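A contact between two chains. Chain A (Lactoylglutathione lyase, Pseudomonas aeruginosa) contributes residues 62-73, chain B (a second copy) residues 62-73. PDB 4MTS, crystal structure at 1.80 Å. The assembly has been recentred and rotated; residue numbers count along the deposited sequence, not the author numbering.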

# COMPACT_ATOMS: atom_id res chain seq x y z
N ASP A 62 14.97 -14.80 9.96
CA ASP A 62 16.35 -15.00 9.53
C ASP A 62 16.89 -13.97 8.52
O ASP A 62 18.02 -14.13 8.05
CB ASP A 62 16.59 -16.46 9.11
CG ASP A 62 16.08 -17.44 10.15
OD1 ASP A 62 15.16 -18.22 9.83
OD2 ASP A 62 16.51 -17.35 11.31
N ARG A 63 16.09 -12.93 8.19
CA ARG A 63 16.49 -11.81 7.30
C ARG A 63 16.84 -10.63 8.19
O ARG A 63 16.19 -10.45 9.22
CB ARG A 63 15.34 -11.39 6.35
CG ARG A 63 15.06 -12.34 5.18
CD ARG A 63 16.12 -12.34 4.09
NE ARG A 63 16.25 -11.05 3.39
CZ ARG A 63 15.64 -10.76 2.25
NH1 ARG A 63 14.80 -11.62 1.69
NH2 ARG A 63 15.85 -9.59 1.66
N ASP A 64 17.83 -9.83 7.80
CA ASP A 64 18.28 -8.69 8.60
C ASP A 64 17.92 -7.34 7.98
O ASP A 64 18.23 -6.29 8.55
CB ASP A 64 19.80 -8.76 8.82
CG ASP A 64 20.29 -9.90 9.69
OD1 ASP A 64 19.67 -10.15 10.75
OD2 ASP A 64 21.33 -10.51 9.34
N GLY A 65 17.31 -7.39 6.82
CA GLY A 65 16.94 -6.20 6.08
C GLY A 65 16.56 -6.52 4.65
O GLY A 65 16.68 -7.66 4.19
N TYR A 66 16.10 -5.50 3.96
CA TYR A 66 15.62 -5.58 2.60
C TYR A 66 16.24 -4.46 1.77
O TYR A 66 16.90 -3.55 2.32
CB TYR A 66 14.08 -5.49 2.63
CG TYR A 66 13.48 -6.66 3.38
CD1 TYR A 66 13.26 -6.59 4.76
CD2 TYR A 66 13.25 -7.88 2.75
CE1 TYR A 66 12.80 -7.70 5.47
CE2 TYR A 66 12.82 -8.99 3.45
CZ TYR A 66 12.55 -8.88 4.81
OH TYR A 66 12.07 -9.97 5.48
N THR A 67 16.12 -4.56 0.43
CA THR A 67 16.61 -3.54 -0.46
C THR A 67 15.38 -2.81 -0.97
O THR A 67 14.44 -3.47 -1.41
CB THR A 67 17.46 -4.15 -1.59
OG1 THR A 67 18.59 -4.81 -1.02
CG2 THR A 67 17.96 -3.09 -2.58
N GLN A 68 15.37 -1.48 -0.87
CA GLN A 68 14.27 -0.66 -1.39
C GLN A 68 14.58 -0.24 -2.81
O GLN A 68 15.70 0.13 -3.13
CB GLN A 68 14.08 0.61 -0.55
CG GLN A 68 13.71 0.36 0.92
CD GLN A 68 12.64 -0.71 1.06
OE1 GLN A 68 11.73 -0.83 0.23
NE2 GLN A 68 12.77 -1.54 2.08
N GLY A 69 13.57 -0.31 -3.66
CA GLY A 69 13.72 0.18 -5.02
C GLY A 69 12.99 1.50 -5.17
O GLY A 69 12.69 2.19 -4.18
N ASP A 70 12.71 1.86 -6.41
CA ASP A 70 12.03 3.11 -6.63
C ASP A 70 10.64 2.94 -7.22
O ASP A 70 10.03 3.93 -7.61
CB ASP A 70 12.93 4.07 -7.42
CG ASP A 70 13.25 3.63 -8.82
OD1 ASP A 70 12.70 2.57 -9.26
OD2 ASP A 70 14.08 4.31 -9.47
N GLY A 71 10.14 1.71 -7.24
CA GLY A 71 8.80 1.43 -7.75
C GLY A 71 7.73 1.74 -6.72
O GLY A 71 6.76 2.47 -7.00
N TYR A 72 7.89 1.20 -5.51
CA TYR A 72 6.92 1.44 -4.43
C TYR A 72 6.97 2.93 -4.01
O TYR A 72 8.04 3.51 -3.84
CB TYR A 72 7.17 0.48 -3.22
CG TYR A 72 6.31 0.83 -2.02
CD1 TYR A 72 4.93 0.67 -2.06
CD2 TYR A 72 6.86 1.45 -0.89
CE1 TYR A 72 4.12 1.05 -0.99
CE2 TYR A 72 6.06 1.88 0.17
CZ TYR A 72 4.68 1.66 0.12
OH TYR A 72 3.84 2.04 1.14
N GLY A 73 5.82 3.51 -3.85
CA GLY A 73 5.65 4.92 -3.49
C GLY A 73 5.59 5.21 -2.02
O GLY A 73 6.61 5.44 -1.37
N ASP B 62 8.88 11.02 -18.04
CA ASP B 62 10.23 10.79 -18.57
C ASP B 62 10.88 9.46 -18.19
O ASP B 62 12.06 9.25 -18.45
CB ASP B 62 11.12 12.01 -18.30
CG ASP B 62 10.51 13.26 -18.87
OD1 ASP B 62 9.99 13.20 -20.01
OD2 ASP B 62 10.48 14.28 -18.16
N ARG B 63 10.10 8.55 -17.61
CA ARG B 63 10.57 7.22 -17.21
C ARG B 63 9.99 6.12 -18.07
O ARG B 63 8.84 6.21 -18.47
CB ARG B 63 10.22 6.95 -15.74
CG ARG B 63 10.90 7.92 -14.82
CD ARG B 63 11.08 7.41 -13.43
NE ARG B 63 11.94 6.23 -13.37
CZ ARG B 63 12.64 5.87 -12.30
NH1 ARG B 63 12.65 6.64 -11.22
NH2 ARG B 63 13.35 4.75 -12.31
N ASP B 64 10.76 5.05 -18.27
CA ASP B 64 10.35 3.88 -19.04
C ASP B 64 10.18 2.67 -18.13
O ASP B 64 9.67 1.63 -18.56
CB ASP B 64 11.42 3.53 -20.10
CG ASP B 64 11.87 4.69 -20.95
OD1 ASP B 64 11.15 5.03 -21.92
OD2 ASP B 64 12.95 5.26 -20.66
N GLY B 65 10.69 2.78 -16.90
CA GLY B 65 10.64 1.67 -15.97
C GLY B 65 11.19 2.01 -14.61
O GLY B 65 11.71 3.12 -14.40
N TYR B 66 11.02 1.09 -13.67
CA TYR B 66 11.46 1.25 -12.28
C TYR B 66 12.29 0.08 -11.83
O TYR B 66 12.13 -1.03 -12.35
CB TYR B 66 10.23 1.42 -11.36
CG TYR B 66 9.51 2.70 -11.67
CD1 TYR B 66 8.51 2.75 -12.64
CD2 TYR B 66 9.95 3.91 -11.13
CE1 TYR B 66 7.93 3.96 -13.03
CE2 TYR B 66 9.35 5.12 -11.49
CZ TYR B 66 8.35 5.13 -12.44
OH TYR B 66 7.76 6.32 -12.80
N THR B 67 13.11 0.30 -10.80
CA THR B 67 13.93 -0.75 -10.22
C THR B 67 13.17 -1.22 -9.00
O THR B 67 12.97 -0.45 -8.06
CB THR B 67 15.32 -0.22 -9.85
OG1 THR B 67 15.94 0.36 -11.01
CG2 THR B 67 16.19 -1.31 -9.30
N GLN B 68 12.73 -2.46 -9.01
CA GLN B 68 11.98 -2.95 -7.86
C GLN B 68 12.92 -3.52 -6.82
O GLN B 68 13.80 -4.29 -7.17
CB GLN B 68 10.95 -4.02 -8.27
CG GLN B 68 9.92 -3.50 -9.26
CD GLN B 68 9.13 -2.34 -8.73
OE1 GLN B 68 8.94 -2.20 -7.51
NE2 GLN B 68 8.65 -1.48 -9.63
N GLY B 69 12.70 -3.16 -5.56
CA GLY B 69 13.48 -3.73 -4.47
C GLY B 69 12.73 -4.95 -3.94
O GLY B 69 11.76 -5.41 -4.56
N ASP B 70 13.14 -5.48 -2.80
CA ASP B 70 12.50 -6.65 -2.27
C ASP B 70 11.72 -6.36 -1.00
O ASP B 70 11.25 -7.30 -0.35
CB ASP B 70 13.55 -7.78 -2.10
CG ASP B 70 14.77 -7.34 -1.29
OD1 ASP B 70 15.88 -7.75 -1.63
OD2 ASP B 70 14.60 -6.55 -0.37
N GLY B 71 11.58 -5.06 -0.66
CA GLY B 71 10.85 -4.63 0.53
C GLY B 71 9.34 -4.63 0.36
O GLY B 71 8.61 -5.16 1.21
N TYR B 72 8.85 -4.06 -0.74
CA TYR B 72 7.40 -3.99 -1.01
C TYR B 72 6.83 -5.39 -1.20
O TYR B 72 7.38 -6.19 -1.94
CB TYR B 72 7.11 -3.12 -2.24
CG TYR B 72 5.64 -3.12 -2.57
CD1 TYR B 72 4.71 -2.63 -1.66
CD2 TYR B 72 5.16 -3.76 -3.71
CE1 TYR B 72 3.35 -2.69 -1.91
CE2 TYR B 72 3.79 -3.83 -3.97
CZ TYR B 72 2.90 -3.24 -3.10
OH TYR B 72 1.54 -3.33 -3.31
N GLY B 73 5.71 -5.67 -0.54
CA GLY B 73 5.11 -7.00 -0.58
C GLY B 73 4.06 -7.16 -1.65
O GLY B 73 4.36 -7.66 -2.74
O HOH W 1 15.70 2.95 -10.97
O HOH W 2 10.52 -0.63 -4.73

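How do the two backbones meet? They run antiparallel about a near-twofold centre, with the CA atoms of A:Gly69 and B:Gly69 4.0 Å apart. On each side an amide of residue 70 reaches a carbonyl of residue 67: B:Asp70 N donates to A:Thr67 O at 2.8 Å, and A:Asp70 N to B:Thr67 O at 2.9 Å.

Why can the chains come so close? Glycine at the crossing leaves the space to the partner's backbone. A CB on A:Gly69 would lie 2.1 Å from B:Thr67 O, and the existing A:Gly69 CA already makes a CA-H...O contact with that oxygen at 3.2 Å.

What do the aspartates add? Each carboxylate returns the exchange by accepting the partner's threonine amide: A:Thr67 N to B:Asp70 OD2 is 2.6 Å, B:Thr67 N to A:Asp70 OD1 2.8 Å. Here symmetry loosens. B:Arg63 NH2 forms a salt bridge with A:Asp70 OD2 at 3.0 Å, whereas A:Arg63 NH2 stays 3.8 Å from B:Asp70 OD1, a long one; the two arginines adopt different rotamers.

Do the tyrosines stack? The A:Tyr72 and B:Tyr72 rings are nearly parallel, at 10°, but slid apart and barely overlapping; CD1 of A:Tyr72 lies 3.3 Å from CD1 of B:Tyr72.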